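Local coordinates for protein xylose isomerase-like TIM barrel (Anabaena variabilis ATCC 29413, PDB 2QW5) that binds zinc and D-xylose in the mouth of a TIM barrel and probably acts as a sugar or sugar-phosphate isomerase or epimerase, at residues Ile37-Pro51 against Leu74-Asn87. Sequence-based numbering, arbitrary orientation. Where two conformers were deposited one is given.
Sequences IKKLQRFGYSGFEFP and LDSEGLENVKISTN. With XLS (D-xylose), chain C.
Phe50, the residue most covered by this contact, lays one face of its ring against Ile84: CD1 of Ile84 sits 3.8 Å from the ring centroid, 17° off the normal, a CH-pi contact displaced toward the CZ side. Ile84 reaches it with CG1 anti to the carbonyl carbon (chi1 -60°) and a second bend at chi2, which together fold CD1 over the ring while CG2 rests near CD2 of Phe50. Strands 47-51 and 83-87 run parallel beneath this pair, Phe48 N bonding Lys83 O and Phe50 N bonding Ser85 O at 2.8 Å. Asn87 N closes the ladder on Phe50 O at 3.0 Å. Farther out, Leu79 spreads its two methyls over helix 27-42: CD1 meets CG2 of Ile37 at 3.7 Å, whereas CD2 lies against the amide of Gln41 and the aliphatic part of Lys38. The extended Lys38 chain carries NZ past this leucine to Glu77 O, 2.9 Å away in the carbonyl plane, and a water also links NZ to Glu77 OE1. On the barrel-interior face, Ser85 OG packs against CG of Glu49, and both side chains bond the hydroxyl of Tyr245. Asn87, with CG anti to the backbone N (chi1 -172°), presents its amide to D-xylose: OD1 accepts from O4 at 2.8 Å and ND2 gives a weak bond to O2. An alanine here would remove both bonds and is likely to leave the sugar less firmly oriented at O4 and O2. Strand 47-51, helix 60-76 and strand 83-87 thus form a beta-alpha-beta unit of the TIM barrel, with aliphatic and aromatic packing between sheet and helices and a ligand-binding residue at the C-terminal strand end.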
loop_
_atom_site.group_PDB
_atom_site.type_symbol
_atom_site.label_atom_id
_atom_site.label_comp_id
_atom_site.label_asym_id
_atom_site.label_seq_id
_atom_site.Cartn_x
_atom_site.Cartn_y
_atom_site.Cartn_z
ATOM N N ILE A 37 25.205 -4.811 27.484
ATOM C CA ILE A 37 24.954 -5.802 28.550
ATOM C C ILE A 37 25.621 -5.389 29.865
ATOM O O ILE A 37 24.985 -5.455 30.904
ATOM C CB ILE A 37 25.418 -7.222 28.162
ATOM C CG1 ILE A 37 24.508 -7.824 27.085
ATOM C CG2 ILE A 37 25.425 -8.166 29.394
ATOM C CD1 ILE A 37 24.977 -9.142 26.528
ATOM N N LYS A 38 26.882 -4.947 29.806
ATOM C CA LYS A 38 27.593 -4.527 31.020
ATOM C C LYS A 38 26.973 -3.304 31.693
ATOM O O LYS A 38 26.898 -3.243 32.935
ATOM C CB LYS A 38 29.085 -4.307 30.743
ATOM C CG LYS A 38 29.810 -5.618 30.516
ATOM C CD LYS A 38 31.300 -5.476 30.345
ATOM C CE LYS A 38 31.927 -6.876 30.383
ATOM N NZ LYS A 38 33.416 -6.925 30.219
ATOM N N LYS A 39 26.501 -2.356 30.886
ATOM C CA LYS A 39 25.827 -1.168 31.401
ATOM C C LYS A 39 24.529 -1.584 32.055
ATOM O O LYS A 39 24.209 -1.166 33.159
ATOM C CB LYS A 39 25.548 -0.178 30.268
ATOM C CG LYS A 39 25.046 1.233 30.746
ATOM C CD LYS A 39 26.138 2.059 31.473
ATOM C CE LYS A 39 25.940 3.610 31.437
ATOM N NZ LYS A 39 24.757 4.180 32.173
ATOM N N LEU A 40 23.782 -2.440 31.361
ATOM C CA LEU A 40 22.481 -2.874 31.851
ATOM C C LEU A 40 22.587 -3.676 33.137
ATOM O O LEU A 40 21.777 -3.499 34.032
ATOM C CB LEU A 40 21.729 -3.638 30.743
ATOM C CG LEU A 40 21.290 -2.706 29.582
ATOM C CD1 LEU A 40 20.927 -3.461 28.332
ATOM C CD2 LEU A 40 20.135 -1.805 29.982
ATOM N N GLN A 41 23.604 -4.539 33.221
ATOM C CA GLN A 41 23.878 -5.322 34.445
ATOM C C GLN A 41 24.030 -4.447 35.671
ATOM O O GLN A 41 23.602 -4.863 36.745
ATOM C CB GLN A 41 25.151 -6.149 34.321
ATOM C CG GLN A 41 25.024 -7.394 33.556
ATOM C CD GLN A 41 26.288 -8.227 33.691
ATOM O OE1 GLN A 41 27.405 -7.770 33.366
ATOM N NE2 GLN A 41 26.131 -9.422 34.213
ATOM N N ARG A 42 24.636 -3.259 35.509
ATOM C CA ARG A 42 24.798 -2.324 36.634
ATOM C C ARG A 42 23.448 -1.866 37.200
ATOM O O ARG A 42 23.351 -1.611 38.390
ATOM C CB ARG A 42 25.708 -1.130 36.289
ATOM C CG ARG A 42 27.151 -1.527 36.007
ATOM C CD ARG A 42 28.092 -0.330 36.074
ATOM N NE ARG A 42 29.493 -0.692 35.826
ATOM C CZ ARG A 42 30.335 -1.262 36.702
ATOM N NH1 ARG A 42 29.949 -1.617 37.938
ATOM N NH2 ARG A 42 31.590 -1.516 36.324
ATOM N N PHE A 43 22.405 -1.806 36.362
ATOM C CA PHE A 43 21.049 -1.473 36.819
ATOM C C PHE A 43 20.336 -2.642 37.496
ATOM O O PHE A 43 19.263 -2.452 38.068
ATOM C CB PHE A 43 20.145 -1.004 35.656
ATOM C CG PHE A 43 20.707 0.124 34.841
ATOM C CD1 PHE A 43 21.448 1.160 35.429
ATOM C CD2 PHE A 43 20.431 0.196 33.480
ATOM C CE1 PHE A 43 21.957 2.216 34.659
ATOM C CE2 PHE A 43 20.932 1.249 32.687
ATOM C CZ PHE A 43 21.710 2.267 33.290
ATOM N N GLY A 44 20.900 -3.845 37.381
ATOM C CA GLY A 44 20.385 -5.049 38.018
ATOM C C GLY A 44 19.847 -6.126 37.104
ATOM O O GLY A 44 19.350 -7.127 37.587
ATOM N N TYR A 45 19.936 -5.934 35.795
ATOM C CA TYR A 45 19.452 -6.937 34.832
ATOM C C TYR A 45 20.397 -8.123 34.866
ATOM O O TYR A 45 21.614 -7.934 34.878
ATOM C CB TYR A 45 19.349 -6.350 33.412
ATOM C CG TYR A 45 18.223 -5.344 33.255
ATOM C CD1 TYR A 45 16.897 -5.785 33.169
ATOM C CD2 TYR A 45 18.472 -3.954 33.158
ATOM C CE1 TYR A 45 15.854 -4.891 33.040
ATOM C CE2 TYR A 45 17.435 -3.042 32.999
ATOM C CZ TYR A 45 16.119 -3.520 32.915
ATOM O OH TYR A 45 15.063 -2.640 32.794
ATOM N N SER A 46 19.818 -9.323 34.936
ATOM C CA SER A 46 20.545 -10.596 34.993
ATOM C C SER A 46 20.428 -11.459 33.718
ATOM O O SER A 46 21.086 -12.515 33.593
ATOM C CB SER A 46 20.081 -11.374 36.201
ATOM O OG SER A 46 18.741 -11.722 36.039
ATOM N N GLY A 47 19.626 -11.003 32.764
ATOM C CA GLY A 47 19.526 -11.692 31.490
ATOM C C GLY A 47 18.948 -10.819 30.393
ATOM O O GLY A 47 18.424 -9.741 30.653
ATOM N N PHE A 48 19.053 -11.308 29.159
ATOM C CA PHE A 48 18.680 -10.503 27.951
ATOM C C PHE A 48 17.919 -11.297 26.938
ATOM O O PHE A 48 18.202 -12.461 26.815
ATOM C CB PHE A 48 19.961 -9.913 27.359
ATOM C CG PHE A 48 20.707 -9.098 28.357
ATOM C CD1 PHE A 48 20.403 -7.752 28.548
ATOM C CD2 PHE A 48 21.593 -9.707 29.216
ATOM C CE1 PHE A 48 21.048 -7.004 29.561
ATOM C CE2 PHE A 48 22.236 -8.982 30.249
ATOM C CZ PHE A 48 21.959 -7.632 30.416
ATOM N N GLU A 49 16.930 -10.698 26.258
ATOM C CA GLU A 49 16.205 -11.400 25.205
ATOM C C GLU A 49 16.862 -10.963 23.925
ATOM O O GLU A 49 16.917 -9.777 23.631
ATOM C CB GLU A 49 14.713 -11.062 25.051
ATOM C CG GLU A 49 13.884 -10.945 26.266
ATOM C CD GLU A 49 12.376 -10.946 25.900
ATOM O OE1 GLU A 49 11.975 -10.595 24.743
ATOM O OE2 GLU A 49 11.608 -11.306 26.784
ATOM N N PHE A 50 17.328 -11.929 23.170
ATOM C CA PHE A 50 17.951 -11.737 21.861
ATOM C C PHE A 50 16.975 -12.128 20.775
ATOM O O PHE A 50 16.567 -13.294 20.731
ATOM C CB PHE A 50 19.170 -12.649 21.756
ATOM C CG PHE A 50 20.430 -12.105 22.391
ATOM C CD1 PHE A 50 20.447 -10.998 23.253
ATOM C CD2 PHE A 50 21.620 -12.819 22.187
ATOM C CE1 PHE A 50 21.660 -10.543 23.800
ATOM C CE2 PHE A 50 22.807 -12.394 22.751
ATOM C CZ PHE A 50 22.832 -11.266 23.558
ATOM N N PRO A 51 16.552 -11.147 19.929
ATOM C CA PRO A 51 15.802 -11.551 18.745
ATOM C C PRO A 51 16.727 -12.293 17.792
ATOM O O PRO A 51 17.883 -11.917 17.662
ATOM C CB PRO A 51 15.337 -10.222 18.127
ATOM C CG PRO A 51 16.328 -9.192 18.618
ATOM C CD PRO A 51 16.683 -9.671 20.007
ATOM N N LEU A 74 30.776 -13.666 24.785
ATOM C CA LEU A 74 30.182 -13.123 26.008
ATOM C C LEU A 74 30.870 -13.756 27.229
ATOM O O LEU A 74 31.223 -13.045 28.166
ATOM C CB LEU A 74 28.661 -13.367 26.092
ATOM C CG LEU A 74 27.664 -12.834 25.026
ATOM C CD1 LEU A 74 26.254 -13.185 25.501
ATOM C CD2 LEU A 74 27.765 -11.376 24.677
ATOM N N ASP A 75 31.113 -15.068 27.177
ATOM C CA ASP A 75 31.782 -15.790 28.295
ATOM C C ASP A 75 33.201 -15.281 28.514
ATOM O O ASP A 75 33.585 -14.994 29.654
ATOM C CB ASP A 75 31.817 -17.296 28.040
ATOM C CG ASP A 75 30.454 -17.925 28.047
ATOM O OD1 ASP A 75 29.487 -17.292 28.541
ATOM O OD2 ASP A 75 30.356 -19.058 27.525
ATOM N N SER A 76 33.936 -15.095 27.425
ATOM C CA SER A 76 35.316 -14.580 27.505
ATOM C C SER A 76 35.375 -13.136 28.031
ATOM O O SER A 76 36.405 -12.723 28.586
ATOM C CB SER A 76 36.037 -14.718 26.163
ATOM O OG SER A 76 35.570 -13.788 25.220
ATOM N N GLU A 77 34.292 -12.373 27.867
ATOM C CA GLU A 77 34.192 -11.017 28.444
ATOM C C GLU A 77 33.705 -10.934 29.911
ATOM O O GLU A 77 33.375 -9.843 30.380
ATOM C CB GLU A 77 33.309 -10.130 27.514
ATOM C CG GLU A 77 33.980 -9.783 26.182
ATOM C CD GLU A 77 35.162 -8.802 26.366
ATOM O OE1 GLU A 77 34.943 -7.680 26.852
ATOM O OE2 GLU A 77 36.307 -9.166 26.042
ATOM N N GLY A 78 33.651 -12.068 30.628
ATOM C CA GLY A 78 33.191 -12.131 32.025
ATOM C C GLY A 78 31.697 -12.281 32.229
ATOM O O GLY A 78 31.214 -12.169 33.382
ATOM N N LEU A 79 30.971 -12.614 31.159
ATOM C CA LEU A 79 29.504 -12.683 31.209
ATOM C C LEU A 79 28.968 -14.109 31.206
ATOM O O LEU A 79 27.826 -14.320 30.784
ATOM C CB LEU A 79 28.895 -11.834 30.079
ATOM C CG LEU A 79 29.331 -10.345 30.011
ATOM C CD1 LEU A 79 28.774 -9.632 28.776
ATOM C CD2 LEU A 79 28.963 -9.596 31.255
ATOM N N GLU A 80 29.726 -15.045 31.801
ATOM C CA GLU A 80 29.324 -16.458 31.903
ATOM C C GLU A 80 27.953 -16.651 32.513
ATOM O O GLU A 80 27.167 -17.485 32.027
ATOM C CB GLU A 80 30.311 -17.299 32.748
ATOM C CG GLU A 80 31.709 -17.504 32.173
ATOM C CD GLU A 80 32.735 -16.417 32.598
ATOM O OE1 GLU A 80 32.328 -15.293 33.020
ATOM O OE2 GLU A 80 33.954 -16.709 32.505
ATOM N N ASN A 81 27.673 -15.898 33.566
ATOM C CA ASN A 81 26.429 -16.062 34.333
ATOM C C ASN A 81 25.239 -15.406 33.706
ATOM O O ASN A 81 24.131 -15.626 34.214
ATOM C CB ASN A 81 26.550 -15.528 35.764
ATOM C CG ASN A 81 27.606 -16.234 36.570
ATOM O OD1 ASN A 81 28.105 -17.293 36.201
ATOM N ND2 ASN A 81 27.936 -15.654 37.689
ATOM N N VAL A 82 25.443 -14.584 32.656
ATOM C CA VAL A 82 24.330 -13.869 31.973
ATOM C C VAL A 82 23.495 -14.871 31.184
ATOM O O VAL A 82 24.035 -15.610 30.393
ATOM C CB VAL A 82 24.867 -12.746 31.045
ATOM C CG1 VAL A 82 23.748 -12.166 30.090
ATOM C CG2 VAL A 82 25.487 -11.666 31.889
ATOM N N LYS A 83 22.197 -14.908 31.434
ATOM C CA LYS A 83 21.269 -15.781 30.717
ATOM C C LYS A 83 20.631 -15.075 29.520
ATOM O O LYS A 83 20.387 -13.879 29.558
ATOM C CB LYS A 83 20.185 -16.315 31.656
ATOM C CG LYS A 83 20.710 -17.402 32.649
ATOM C CD LYS A 83 19.516 -18.050 33.407
ATOM C CE LYS A 83 19.929 -19.231 34.338
ATOM N NZ LYS A 83 20.904 -18.790 35.423
ATOM N N ILE A 84 20.318 -15.848 28.487
ATOM C CA ILE A 84 19.717 -15.355 27.267
ATOM C C ILE A 84 18.452 -16.144 27.006
ATOM O O ILE A 84 18.455 -17.352 27.183
ATOM C CB ILE A 84 20.641 -15.595 26.070
ATOM C CG1 ILE A 84 22.006 -14.892 26.245
ATOM C CG2 ILE A 84 19.995 -15.166 24.713
ATOM C CD1 ILE A 84 21.930 -13.429 26.357
ATOM N N SER A 85 17.379 -15.426 26.678
ATOM C CA SER A 85 16.155 -15.986 26.086
ATOM C C SER A 85 16.133 -15.466 24.624
ATOM O O SER A 85 16.808 -14.498 24.287
ATOM C CB SER A 85 14.926 -15.572 26.868
ATOM O OG SER A 85 14.763 -14.171 26.859
ATOM N N THR A 86 15.404 -16.138 23.748
ATOM C CA THR A 86 15.323 -15.741 22.353
ATOM C C THR A 86 13.900 -15.399 21.933
ATOM O O THR A 86 12.922 -15.951 22.485
ATOM C CB THR A 86 15.879 -16.807 21.392
ATOM O OG1 THR A 86 15.086 -18.001 21.506
ATOM C CG2 THR A 86 17.283 -17.086 21.667
ATOM N N ASN A 87 13.812 -14.466 20.986
ATOM C CA ASN A 87 12.578 -14.069 20.349
ATOM C C ASN A 87 12.679 -14.508 18.871
ATOM O O ASN A 87 13.577 -14.099 18.127
ATOM C CB ASN A 87 12.320 -12.584 20.491
ATOM C CG ASN A 87 10.970 -12.191 20.004
ATOM O OD1 ASN A 87 10.720 -12.204 18.814
ATOM N ND2 ASN A 87 10.102 -11.798 20.917
HETATM C C1 XLS C . 6.325 -8.237 18.994
HETATM C C2 XLS C . 6.844 -9.562 18.449
HETATM C C3 XLS C . 7.692 -9.426 17.135
HETATM C C4 XLS C . 8.870 -10.376 17.047
HETATM O O1 XLS C . 5.059 -8.038 19.635
HETATM O O2 XLS C . 7.496 -10.328 19.461
HETATM O O3 XLS C . 8.245 -8.152 16.800
HETATM O O4 XLS C . 8.412 -11.670 17.317
HETATM O O HOH W 1 34.184 -5.469 28.227
HETATM O O HOH W 2 22.025 -14.415 35.394
#